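Sugar kinase MJ0406 (Methanococcus jannaschii, PDB 2C49) catalyses the ATP-dependent phosphorylation of nucleosides, inosine, guanosine and cytidine above all, to their monophosphates, using magnesium or manganese. Local coordinates at residues G139-N144 against P166-E171; Y18-E23 against P35-Y40; V208-V213 against S220-K225; N154-F159 against T180-M185. All coordinates share one frame; numbering follows the deposited sequence.

Interaction 1: G139-N144 against P166-E171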
# COMPACT_ATOMS: atom_id res chain seq x y z
N GLY A 139 -3.73 -13.47 -14.43
CA GLY A 139 -3.62 -14.65 -13.60
C GLY A 139 -2.47 -15.57 -13.92
O GLY A 139 -1.51 -15.25 -14.67
N ASP A 140 -2.57 -16.75 -13.34
CA ASP A 140 -1.53 -17.75 -13.37
C ASP A 140 -1.41 -18.44 -14.73
O ASP A 140 -2.38 -18.98 -15.23
CB ASP A 140 -1.81 -18.77 -12.26
CG ASP A 140 -0.85 -19.93 -12.28
OD1 ASP A 140 0.26 -19.77 -11.78
OD2 ASP A 140 -1.15 -21.06 -12.74
N PRO A 141 -0.22 -18.39 -15.33
CA PRO A 141 0.02 -18.97 -16.66
C PRO A 141 -0.38 -20.43 -16.82
O PRO A 141 -1.03 -20.71 -17.80
CB PRO A 141 1.54 -18.81 -16.83
CG PRO A 141 1.79 -17.50 -16.09
CD PRO A 141 0.99 -17.69 -14.81
N GLU A 142 -0.00 -21.30 -15.89
CA GLU A 142 -0.30 -22.74 -15.97
C GLU A 142 -1.81 -23.04 -15.83
O GLU A 142 -2.37 -23.85 -16.57
CB GLU A 142 0.49 -23.48 -14.87
CG GLU A 142 0.19 -24.95 -14.72
CD GLU A 142 1.04 -25.60 -13.63
OE1 GLU A 142 2.16 -26.06 -13.94
OE2 GLU A 142 0.58 -25.65 -12.47
N PHE A 143 -2.48 -22.36 -14.89
CA PHE A 143 -3.90 -22.51 -14.73
C PHE A 143 -4.63 -21.94 -15.95
O PHE A 143 -5.60 -22.54 -16.45
CB PHE A 143 -4.41 -21.85 -13.41
CG PHE A 143 -5.87 -22.06 -13.16
CD1 PHE A 143 -6.32 -23.25 -12.57
CD2 PHE A 143 -6.81 -21.10 -13.53
CE1 PHE A 143 -7.66 -23.46 -12.35
CE2 PHE A 143 -8.20 -21.31 -13.32
CZ PHE A 143 -8.61 -22.49 -12.72
N ASN A 144 -4.16 -20.80 -16.44
CA ASN A 144 -4.78 -20.18 -17.61
C ASN A 144 -4.66 -21.07 -18.84
O ASN A 144 -5.58 -21.11 -19.65
CB ASN A 144 -4.15 -18.82 -17.88
CG ASN A 144 -4.59 -17.76 -16.87
OD1 ASN A 144 -4.07 -16.64 -16.85
ND2 ASN A 144 -5.55 -18.09 -16.08
N PRO A 166 4.72 -10.93 -17.90
CA PRO A 166 6.13 -11.30 -17.65
C PRO A 166 6.27 -12.72 -17.09
O PRO A 166 7.33 -13.34 -17.21
CB PRO A 166 6.62 -10.27 -16.61
CG PRO A 166 5.59 -9.09 -16.70
CD PRO A 166 4.33 -9.69 -17.19
N GLN A 167 5.19 -13.26 -16.53
CA GLN A 167 5.25 -14.60 -15.96
C GLN A 167 5.24 -15.73 -16.97
O GLN A 167 5.61 -16.86 -16.64
CB GLN A 167 4.10 -14.78 -15.03
CG GLN A 167 3.94 -13.61 -14.19
CD GLN A 167 3.81 -13.98 -12.79
OE1 GLN A 167 4.75 -14.55 -12.21
NE2 GLN A 167 2.66 -13.66 -12.21
N TYR A 168 4.81 -15.42 -18.20
CA TYR A 168 4.73 -16.41 -19.27
C TYR A 168 6.10 -16.62 -19.90
O TYR A 168 6.75 -15.66 -20.34
CB TYR A 168 3.71 -15.97 -20.35
CG TYR A 168 2.30 -15.91 -19.81
CD1 TYR A 168 1.87 -14.82 -19.06
CD2 TYR A 168 1.40 -16.95 -20.06
CE1 TYR A 168 0.57 -14.79 -18.54
CE2 TYR A 168 0.12 -16.91 -19.58
CZ TYR A 168 -0.29 -15.85 -18.83
OH TYR A 168 -1.56 -15.85 -18.35
N SER A 169 6.55 -17.87 -19.90
CA SER A 169 7.64 -18.29 -20.77
C SER A 169 7.14 -18.18 -22.21
O SER A 169 5.96 -18.22 -22.45
CB SER A 169 7.97 -19.76 -20.50
OG SER A 169 6.95 -20.57 -21.10
N LYS A 170 8.06 -18.11 -23.15
CA LYS A 170 7.75 -18.11 -24.57
C LYS A 170 6.84 -19.30 -24.94
O LYS A 170 5.83 -19.12 -25.62
CB LYS A 170 9.07 -18.17 -25.37
CG LYS A 170 8.88 -18.01 -26.86
CD LYS A 170 10.19 -18.19 -27.64
CE LYS A 170 9.99 -17.90 -29.12
NZ LYS A 170 11.13 -18.36 -29.98
N GLU A 171 7.23 -20.49 -24.48
CA GLU A 171 6.56 -21.76 -24.79
C GLU A 171 5.10 -21.81 -24.29
O GLU A 171 4.22 -22.22 -25.04
CB GLU A 171 7.33 -22.95 -24.21
CG GLU A 171 8.64 -23.29 -24.92
CD GLU A 171 9.80 -22.36 -24.53
OE1 GLU A 171 9.74 -21.72 -23.44
OE2 GLU A 171 10.78 -22.26 -25.32
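Pro-141 presents its CB-CG edge to one face of the Tyr-168 ring. Its CG sits over the middle of the six-membered ring, 3.7 Å from the ring centroid of Tyr-168 and only 6° off the normal, a well-centred CH-pi contact. The neighbouring CB of Pro-141 is displaced toward the ring's rim, 3.6 Å from CE2 of Tyr-168, so the pyrrolidine ring reaches from the centre of the aromatic face to one side of it. Tyr-168 gets there with CG anti to its own carbonyl carbon (chi1 -65°), which swings the ring across the start of helix 141-151. From a second direction Gln-167 meets the same proline: its CB approaches CG of Pro-141 to 3.7 Å, the two side chains crossing at about a right angle. The contact joins the first turn of helix 141-151 to the loop ahead of helix 170-177, two helices of the alpha/beta domain of this PfkB-family, ribokinase-like fold. That first turn is capped by Asp-140, whose OD2 accepts from N of Phe-143 at 2.8 Å, a fairly straight bond arriving on the anti side of the carboxylate. The phenol oxygen of Tyr-168 reaches on to the side-chain amide of Asn-144, which lies at the ring's edge with its plane 25° from that of the ring. Leu-173 and Ile-176 of helix 170-177 also pack on Tyr-168, while Met-172 touches Pro-141. At the outer border Gln-167 rests on Gln-33 of the second subunit.

Interaction 2: Y18-E23 against P35-Y40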
# COMPACT_ATOMS: atom_id res chain seq x y z
N TYR A 18 -5.44 0.03 -4.66
CA TYR A 18 -5.14 1.40 -4.29
C TYR A 18 -4.67 2.06 -5.59
O TYR A 18 -3.88 1.47 -6.34
CB TYR A 18 -3.95 1.41 -3.32
CG TYR A 18 -4.25 1.11 -1.87
CD1 TYR A 18 -3.83 -0.10 -1.30
CD2 TYR A 18 -4.91 2.04 -1.06
CE1 TYR A 18 -4.05 -0.36 0.05
CE2 TYR A 18 -5.15 1.78 0.29
CZ TYR A 18 -4.70 0.58 0.84
OH TYR A 18 -4.91 0.31 2.17
N ILE A 19 -5.17 3.26 -5.89
CA ILE A 19 -4.86 3.93 -7.16
C ILE A 19 -4.39 5.36 -6.85
O ILE A 19 -5.14 6.11 -6.20
CB ILE A 19 -6.11 3.93 -8.09
CG1 ILE A 19 -6.67 2.49 -8.29
CG2 ILE A 19 -5.81 4.62 -9.41
CD1 ILE A 19 -8.01 2.44 -9.02
N PHE A 20 -3.18 5.72 -7.28
CA PHE A 20 -2.57 7.01 -6.93
C PHE A 20 -2.15 7.83 -8.16
O PHE A 20 -1.63 7.28 -9.15
CB PHE A 20 -1.33 6.85 -6.03
CG PHE A 20 -1.47 5.87 -4.90
CD1 PHE A 20 -1.09 4.54 -5.07
CD2 PHE A 20 -1.93 6.29 -3.66
CE1 PHE A 20 -1.20 3.64 -4.03
CE2 PHE A 20 -2.04 5.40 -2.61
CZ PHE A 20 -1.68 4.07 -2.79
N ASN A 21 -2.38 9.14 -8.06
CA ASN A 21 -1.91 10.13 -9.01
C ASN A 21 -0.64 10.75 -8.47
O ASN A 21 -0.60 11.21 -7.31
CB ASN A 21 -2.94 11.23 -9.18
CG ASN A 21 -4.08 10.81 -10.05
OD1 ASN A 21 -4.03 10.94 -11.26
ND2 ASN A 21 -5.15 10.29 -9.42
N VAL A 22 0.39 10.72 -9.31
CA VAL A 22 1.65 11.39 -9.04
C VAL A 22 2.00 12.22 -10.28
O VAL A 22 1.50 11.94 -11.37
CB VAL A 22 2.80 10.39 -8.61
CG1 VAL A 22 2.39 9.54 -7.36
CG2 VAL A 22 3.20 9.46 -9.73
N GLU A 23 2.83 13.24 -10.11
CA GLU A 23 3.26 14.03 -11.25
C GLU A 23 4.27 13.21 -12.05
O GLU A 23 4.17 13.10 -13.27
CB GLU A 23 3.86 15.37 -10.77
CG GLU A 23 3.18 16.58 -11.38
CD GLU A 23 1.96 17.00 -10.59
OE1 GLU A 23 2.11 17.80 -9.64
OE2 GLU A 23 0.85 16.54 -10.92
N PRO A 35 -1.62 12.14 0.55
CA PRO A 35 -2.64 12.71 1.45
C PRO A 35 -3.74 11.69 1.84
O PRO A 35 -4.00 11.54 3.02
CB PRO A 35 -3.20 13.87 0.63
CG PRO A 35 -1.97 14.32 -0.20
CD PRO A 35 -1.40 12.97 -0.64
N SER A 36 -4.32 10.99 0.86
CA SER A 36 -5.53 10.22 1.09
C SER A 36 -5.63 9.02 0.15
O SER A 36 -5.35 9.13 -1.05
CB SER A 36 -6.77 11.14 0.97
OG SER A 36 -8.01 10.43 1.01
N ALA A 37 -5.99 7.86 0.70
CA ALA A 37 -6.20 6.67 -0.12
C ALA A 37 -7.35 5.83 0.35
O ALA A 37 -7.69 5.80 1.55
CB ALA A 37 -4.91 5.81 -0.24
N ARG A 38 -7.91 5.15 -0.63
CA ARG A 38 -9.10 4.37 -0.53
C ARG A 38 -8.89 3.09 -1.35
O ARG A 38 -8.21 3.14 -2.36
CB ARG A 38 -10.21 5.12 -1.25
CG ARG A 38 -11.49 5.38 -0.49
CD ARG A 38 -12.59 5.52 -1.53
NE ARG A 38 -12.89 4.25 -2.15
CZ ARG A 38 -14.13 3.81 -2.33
NH1 ARG A 38 -15.16 4.55 -1.95
NH2 ARG A 38 -14.33 2.63 -2.91
N LYS A 39 -9.44 1.97 -0.92
CA LYS A 39 -9.32 0.75 -1.73
C LYS A 39 -10.52 0.67 -2.63
O LYS A 39 -11.62 1.05 -2.23
CB LYS A 39 -9.29 -0.51 -0.88
CG LYS A 39 -8.13 -0.64 0.12
CD LYS A 39 -8.32 -1.88 1.00
CE LYS A 39 -7.24 -1.97 2.11
NZ LYS A 39 -7.44 -0.90 3.18
N TYR A 40 -10.30 0.19 -3.84
CA TYR A 40 -11.37 0.00 -4.83
C TYR A 40 -11.47 -1.45 -5.23
O TYR A 40 -10.46 -2.16 -5.26
CB TYR A 40 -11.04 0.81 -6.08
CG TYR A 40 -10.97 2.29 -5.80
CD1 TYR A 40 -9.78 2.89 -5.35
CD2 TYR A 40 -12.10 3.08 -5.94
CE1 TYR A 40 -9.73 4.26 -5.10
CE2 TYR A 40 -12.05 4.46 -5.68
CZ TYR A 40 -10.86 5.03 -5.26
OH TYR A 40 -10.81 6.37 -5.01
O HOH W 1 -6.44 4.51 -3.58
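Lys-39 runs alongside Tyr-18, both side chains pointing the same way from neighbouring antiparallel strands, 15-21 and 39-42, in the four-stranded lid sheet of the PfkB fold. CG of Lys-39 lies over one face of the phenol, 4.0 Å from the ring centroid of Tyr-18 and shifted toward the rim, a CH-pi contact. The lysine chain stays extended until its last torsion, where a bend (chi4 71°) brings NZ back to donate to OH of Tyr-18 at 3.0 Å. The methyl of Ala-37 touches two aromatic side chains, CB lying 3.9 Å from CD2 of Tyr-18 and 3.7 Å from CE2 of Phe-20. Away from these rings, Ile-19 directs CD1 at CD1 of Tyr-40, 4.1 Å off, the two side chains crossing at about a right angle. The next shell belongs largely to the dimer: Glu-95 of the second subunit forms a salt bridge with NZ of Lys-39 and a hydrogen bond with OH of Tyr-18, and Trp-100 of that subunit meets the rings of Tyr-18 and Phe-20. Within the chain, Trp-100 stacks on Tyr-18 and Phe-102 on Phe-20. Putting a leucine in place of Tyr-18 would probably leave Lys-39 and Glu-95 of the second subunit without their shared hydroxyl partner, and the lysine chain without a ring face to lie on. Between the backbones a water bridges the two segments, accepting from N of Ile-19 at 2.9 Å and donating to O of Arg-38 at 2.5 Å.

Interaction 3: V208-V213 against S220-K225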
# COMPACT_ATOMS: atom_id res chain seq x y z
N VAL A 208 -5.05 -17.38 -34.08
CA VAL A 208 -6.25 -16.81 -33.46
C VAL A 208 -7.19 -16.30 -34.53
O VAL A 208 -6.78 -16.12 -35.67
CB VAL A 208 -5.93 -15.65 -32.46
CG1 VAL A 208 -4.93 -16.11 -31.38
CG2 VAL A 208 -5.46 -14.37 -33.19
N ASP A 209 -8.45 -16.08 -34.15
CA ASP A 209 -9.46 -15.47 -35.03
C ASP A 209 -9.41 -13.96 -35.08
O ASP A 209 -9.69 -13.34 -36.11
CB ASP A 209 -10.87 -15.93 -34.62
CG ASP A 209 -11.04 -17.43 -34.75
OD1 ASP A 209 -10.68 -17.98 -35.79
OD2 ASP A 209 -11.50 -18.17 -33.85
N ALA A 210 -9.06 -13.35 -33.96
CA ALA A 210 -8.99 -11.89 -33.90
C ALA A 210 -7.92 -11.49 -32.92
O ALA A 210 -7.84 -12.06 -31.84
CB ALA A 210 -10.35 -11.28 -33.51
N LEU A 211 -7.11 -10.51 -33.31
CA LEU A 211 -6.07 -9.99 -32.44
C LEU A 211 -6.50 -8.57 -32.20
O LEU A 211 -6.65 -7.80 -33.15
CB LEU A 211 -4.71 -10.03 -33.17
CG LEU A 211 -3.53 -9.19 -32.63
CD1 LEU A 211 -3.11 -9.62 -31.20
CD2 LEU A 211 -2.28 -9.14 -33.57
N ILE A 212 -6.73 -8.19 -30.95
CA ILE A 212 -7.13 -6.81 -30.66
C ILE A 212 -6.02 -6.09 -29.92
O ILE A 212 -5.66 -6.50 -28.82
CB ILE A 212 -8.46 -6.76 -29.82
CG1 ILE A 212 -9.59 -7.50 -30.55
CG2 ILE A 212 -8.87 -5.25 -29.53
CD1 ILE A 212 -9.68 -9.07 -30.28
N VAL A 213 -5.45 -5.05 -30.53
CA VAL A 213 -4.40 -4.31 -29.87
C VAL A 213 -4.92 -2.93 -29.51
O VAL A 213 -5.28 -2.16 -30.39
CB VAL A 213 -3.10 -4.25 -30.75
CG1 VAL A 213 -1.95 -3.53 -30.01
CG2 VAL A 213 -2.66 -5.69 -31.11
N SER A 220 -7.81 1.77 -30.96
CA SER A 220 -7.44 0.36 -31.01
C SER A 220 -7.59 -0.14 -32.44
O SER A 220 -8.16 0.54 -33.30
CB SER A 220 -8.32 -0.50 -30.07
OG SER A 220 -9.70 -0.26 -30.32
N VAL A 221 -7.08 -1.34 -32.67
CA VAL A 221 -7.14 -1.98 -33.98
C VAL A 221 -7.51 -3.47 -33.80
O VAL A 221 -7.00 -4.16 -32.91
CB VAL A 221 -5.80 -1.79 -34.72
CG1 VAL A 221 -4.64 -2.44 -33.92
CG2 VAL A 221 -5.87 -2.33 -36.14
N ILE A 222 -8.44 -3.95 -34.63
CA ILE A 222 -8.77 -5.36 -34.66
C ILE A 222 -8.22 -5.97 -35.94
O ILE A 222 -8.62 -5.57 -37.02
CB ILE A 222 -10.31 -5.60 -34.62
CG1 ILE A 222 -10.96 -4.92 -33.41
CG2 ILE A 222 -10.63 -7.13 -34.65
CD1 ILE A 222 -12.45 -4.49 -33.71
N TYR A 223 -7.36 -6.98 -35.80
CA TYR A 223 -6.82 -7.70 -36.95
C TYR A 223 -7.50 -9.05 -37.06
O TYR A 223 -7.58 -9.76 -36.07
CB TYR A 223 -5.33 -7.95 -36.73
CG TYR A 223 -4.51 -6.72 -36.57
CD1 TYR A 223 -4.11 -6.29 -35.31
CD2 TYR A 223 -4.12 -5.99 -37.68
CE1 TYR A 223 -3.32 -5.13 -35.17
CE2 TYR A 223 -3.32 -4.85 -37.55
CZ TYR A 223 -2.94 -4.42 -36.31
OH TYR A 223 -2.15 -3.27 -36.22
N THR A 224 -8.02 -9.39 -38.23
CA THR A 224 -8.48 -10.76 -38.47
C THR A 224 -7.68 -11.27 -39.67
O THR A 224 -6.89 -10.51 -40.28
CB THR A 224 -9.98 -10.81 -38.82
OG1 THR A 224 -10.19 -10.16 -40.09
CG2 THR A 224 -10.84 -9.97 -37.81
N LYS A 225 -7.89 -12.54 -40.02
CA LYS A 225 -7.23 -13.13 -41.18
C LYS A 225 -7.56 -12.36 -42.46
O LYS A 225 -6.75 -12.27 -43.39
CB LYS A 225 -7.60 -14.61 -41.31
CG LYS A 225 -6.67 -15.57 -40.52
CD LYS A 225 -7.18 -15.87 -39.08
CE LYS A 225 -7.42 -17.37 -38.88
NZ LYS A 225 -6.76 -17.91 -37.67
O HOH W 2 -9.85 -14.16 -38.61
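At the edge of the Tyr-223 ring, near its plane, lie the carbonyl oxygen of Leu-211 and CG2 of Val-213, both from the strand opposite. Over one face sits CG2 of Val-221, a neighbour from the tyrosine's own strand, 3.6 Å above the plane of the Tyr-223 ring and offset toward the rim. These residues belong to the beta hairpin formed by strands 210-214 and 220-223, which run antiparallel (168°) within the large central sheet of the PfkB fold. Leu-211 and Tyr-223, a hydrogen-bonded pair, lie side by side, with CD2 of Leu-211 3.8 Å from CD1 of Tyr-223. Their backbones exchange two bonds, and the one from N of Tyr-223 to O of Leu-211 is almost straight (176° at the hydrogen). A glycine in place of Tyr-223 would probably leave CG2 of Val-221 and CD2 of Leu-211 without the ring that they pack on. The other side of the hairpin carries Ile-212 and Ile-222, a non-hydrogen-bonded pair whose CG1 atoms meet at 4.1 Å; Phe-253 of helix 245-258 packs on both. Ile-201 and Leu-205 of helix 201-205 touch Tyr-223 on its side. Nearer the nucleotide, Ser-220 touches the bound ATP analogue, and its OG is hydrogen-bonded to Tyr-249. At the far end the bent chain of Lys-225, also bonded to O of Leu-205, brings NZ to O of Val-208 at 2.7 Å, approaching from above the carbonyl plane, while a water accepts from N of Lys-225 and donates to O of Asp-209 at 2.6 Å.

Interaction 4: N154-F159 against T180-M185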
# COMPACT_ATOMS: atom_id res chain seq x y z
N ASN A 154 -14.77 -25.59 -27.94
CA ASN A 154 -16.08 -25.83 -27.29
C ASN A 154 -16.68 -24.49 -26.96
O ASN A 154 -17.67 -24.07 -27.58
CB ASN A 154 -15.95 -26.68 -26.00
CG ASN A 154 -17.31 -27.08 -25.42
OD1 ASN A 154 -18.28 -27.26 -26.16
ND2 ASN A 154 -17.38 -27.22 -24.09
N ASN A 155 -16.09 -23.81 -25.99
CA ASN A 155 -16.35 -22.40 -25.73
C ASN A 155 -15.35 -21.56 -26.50
O ASN A 155 -14.22 -21.99 -26.78
CB ASN A 155 -16.23 -22.05 -24.23
CG ASN A 155 -16.52 -23.23 -23.34
OD1 ASN A 155 -15.62 -24.05 -23.11
ND2 ASN A 155 -17.78 -23.37 -22.88
N LEU A 156 -15.78 -20.35 -26.86
CA LEU A 156 -14.87 -19.35 -27.44
C LEU A 156 -13.95 -18.90 -26.34
O LEU A 156 -14.39 -18.67 -25.24
CB LEU A 156 -15.62 -18.11 -27.94
CG LEU A 156 -16.12 -18.04 -29.39
CD1 LEU A 156 -16.07 -16.56 -29.94
CD2 LEU A 156 -15.41 -19.00 -30.34
N VAL A 157 -12.67 -18.84 -26.65
CA VAL A 157 -11.67 -18.47 -25.67
C VAL A 157 -11.18 -17.07 -25.99
O VAL A 157 -10.69 -16.82 -27.07
CB VAL A 157 -10.43 -19.40 -25.72
CG1 VAL A 157 -9.31 -18.83 -24.86
CG2 VAL A 157 -10.80 -20.82 -25.28
N SER A 158 -11.31 -16.18 -25.02
CA SER A 158 -10.69 -14.86 -25.15
C SER A 158 -9.57 -14.81 -24.13
O SER A 158 -9.71 -15.33 -23.01
CB SER A 158 -11.78 -13.80 -24.79
OG SER A 158 -11.16 -12.56 -24.59
N PHE A 159 -8.45 -14.21 -24.50
CA PHE A 159 -7.26 -14.24 -23.66
C PHE A 159 -6.63 -12.84 -23.61
O PHE A 159 -6.39 -12.23 -24.65
CB PHE A 159 -6.23 -15.20 -24.27
CG PHE A 159 -4.96 -15.31 -23.49
CD1 PHE A 159 -4.96 -15.35 -22.09
CD2 PHE A 159 -3.75 -15.44 -24.16
CE1 PHE A 159 -3.72 -15.49 -21.37
CE2 PHE A 159 -2.52 -15.55 -23.46
CZ PHE A 159 -2.52 -15.59 -22.06
N THR A 180 -6.58 -20.03 -28.46
CA THR A 180 -7.23 -18.73 -28.24
C THR A 180 -7.97 -18.30 -29.49
O THR A 180 -7.46 -18.40 -30.59
CB THR A 180 -6.18 -17.67 -27.93
OG1 THR A 180 -5.64 -17.93 -26.63
CG2 THR A 180 -6.81 -16.22 -27.83
N ASN A 181 -9.18 -17.80 -29.30
CA ASN A 181 -9.93 -17.25 -30.41
C ASN A 181 -9.72 -15.76 -30.51
O ASN A 181 -9.32 -15.27 -31.59
CB ASN A 181 -11.43 -17.59 -30.30
CG ASN A 181 -11.68 -19.08 -30.47
OD1 ASN A 181 -11.72 -19.62 -31.62
ND2 ASN A 181 -11.87 -19.77 -29.34
N PHE A 182 -9.95 -15.06 -29.39
CA PHE A 182 -9.74 -13.60 -29.31
C PHE A 182 -8.59 -13.30 -28.39
O PHE A 182 -8.65 -13.62 -27.23
CB PHE A 182 -10.96 -12.84 -28.76
CG PHE A 182 -12.22 -12.95 -29.62
CD1 PHE A 182 -12.15 -13.31 -30.98
CD2 PHE A 182 -13.46 -12.67 -29.07
CE1 PHE A 182 -13.31 -13.42 -31.75
CE2 PHE A 182 -14.65 -12.79 -29.85
CZ PHE A 182 -14.58 -13.16 -31.18
N LEU A 183 -7.56 -12.63 -28.91
CA LEU A 183 -6.40 -12.22 -28.15
C LEU A 183 -6.41 -10.68 -28.01
O LEU A 183 -6.39 -9.97 -29.03
CB LEU A 183 -5.11 -12.64 -28.94
CG LEU A 183 -3.75 -12.44 -28.25
CD1 LEU A 183 -3.74 -13.19 -26.89
CD2 LEU A 183 -2.56 -12.93 -29.13
N PHE A 184 -6.42 -10.19 -26.76
CA PHE A 184 -6.40 -8.77 -26.46
C PHE A 184 -5.08 -8.43 -25.77
O PHE A 184 -4.67 -9.11 -24.82
CB PHE A 184 -7.51 -8.41 -25.45
CG PHE A 184 -8.94 -8.53 -26.00
CD1 PHE A 184 -9.63 -9.74 -25.94
CD2 PHE A 184 -9.58 -7.41 -26.52
CE1 PHE A 184 -10.96 -9.84 -26.40
CE2 PHE A 184 -10.92 -7.47 -26.98
CZ PHE A 184 -11.61 -8.71 -26.92
N MET A 185 -4.42 -7.37 -26.25
CA MET A 185 -3.24 -6.81 -25.59
C MET A 185 -3.23 -5.29 -25.69
O MET A 185 -3.71 -4.74 -26.70
CB MET A 185 -1.99 -7.38 -26.24
CG MET A 185 -1.78 -8.85 -25.90
SD MET A 185 -0.23 -9.60 -26.52
CE MET A 185 -0.56 -9.59 -28.19
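Phe-159 packs on strand 182-185 and the residues before it, starting from CB, which lies 3.7 Å from both OG1 and CG2 of Thr-180. Its CG, set opposite the backbone N (chi1 -180°), is next met by OG1 of Thr-180 and, about as loosely, by CD1 of Leu-183. Farther out, CD2 of Phe-159 makes the closest approach, 3.5 Å to CD1 of Leu-183, whose side chain runs beside it in the same direction. Toward the tip, CE1 of Phe-159 lies 3.7 Å from OH of Tyr-168. Leu-173 and Ile-176 of helix 170-177 cover the phenyl group as well. On the other side of the sheet, OG of Ser-158 stands at the edge of the Phe-184 ring, 3.3 Å from CE1 of Phe-184, and is hydrogen-bonded to His-135. The backbones pair as parallel strands: O of Val-157 accepts from N of both Asn-181 and Phe-182, and N of Phe-159 donates to O of Phe-182 at 2.8 Å, nearly in line with its carbonyl. N of Phe-184 closes the ladder on O of Phe-159. Two parallel strands, 12° apart and linked through helix 170-177, make this a beta-alpha-beta crossover in the central sheet of the ribokinase-like fold.

Overall arrangement
Interactions 3 and 4 are consecutive parts of one sheet, their centres 11 Å apart: strand 182-185 lies between 156-160 and 210-214, and N of Ile-212 probably bonds to O of Leu-183 at 2.6 Å. Interaction 1 sits on the helical layer beside that sheet, where Tyr-168 reaches Phe-159 of interaction 4. Interaction 2 stands apart in the dimeric lid, its centre 34 Å from that of interaction 3. The ligands lie among them: the side chain of Ile-19 in interaction 2 and the position of Gly-139 in interaction 1 are each about 6 Å from bound adenosine, and the side chain of Ser-220 in interaction 3 is about 4 Å from the ATP analogue.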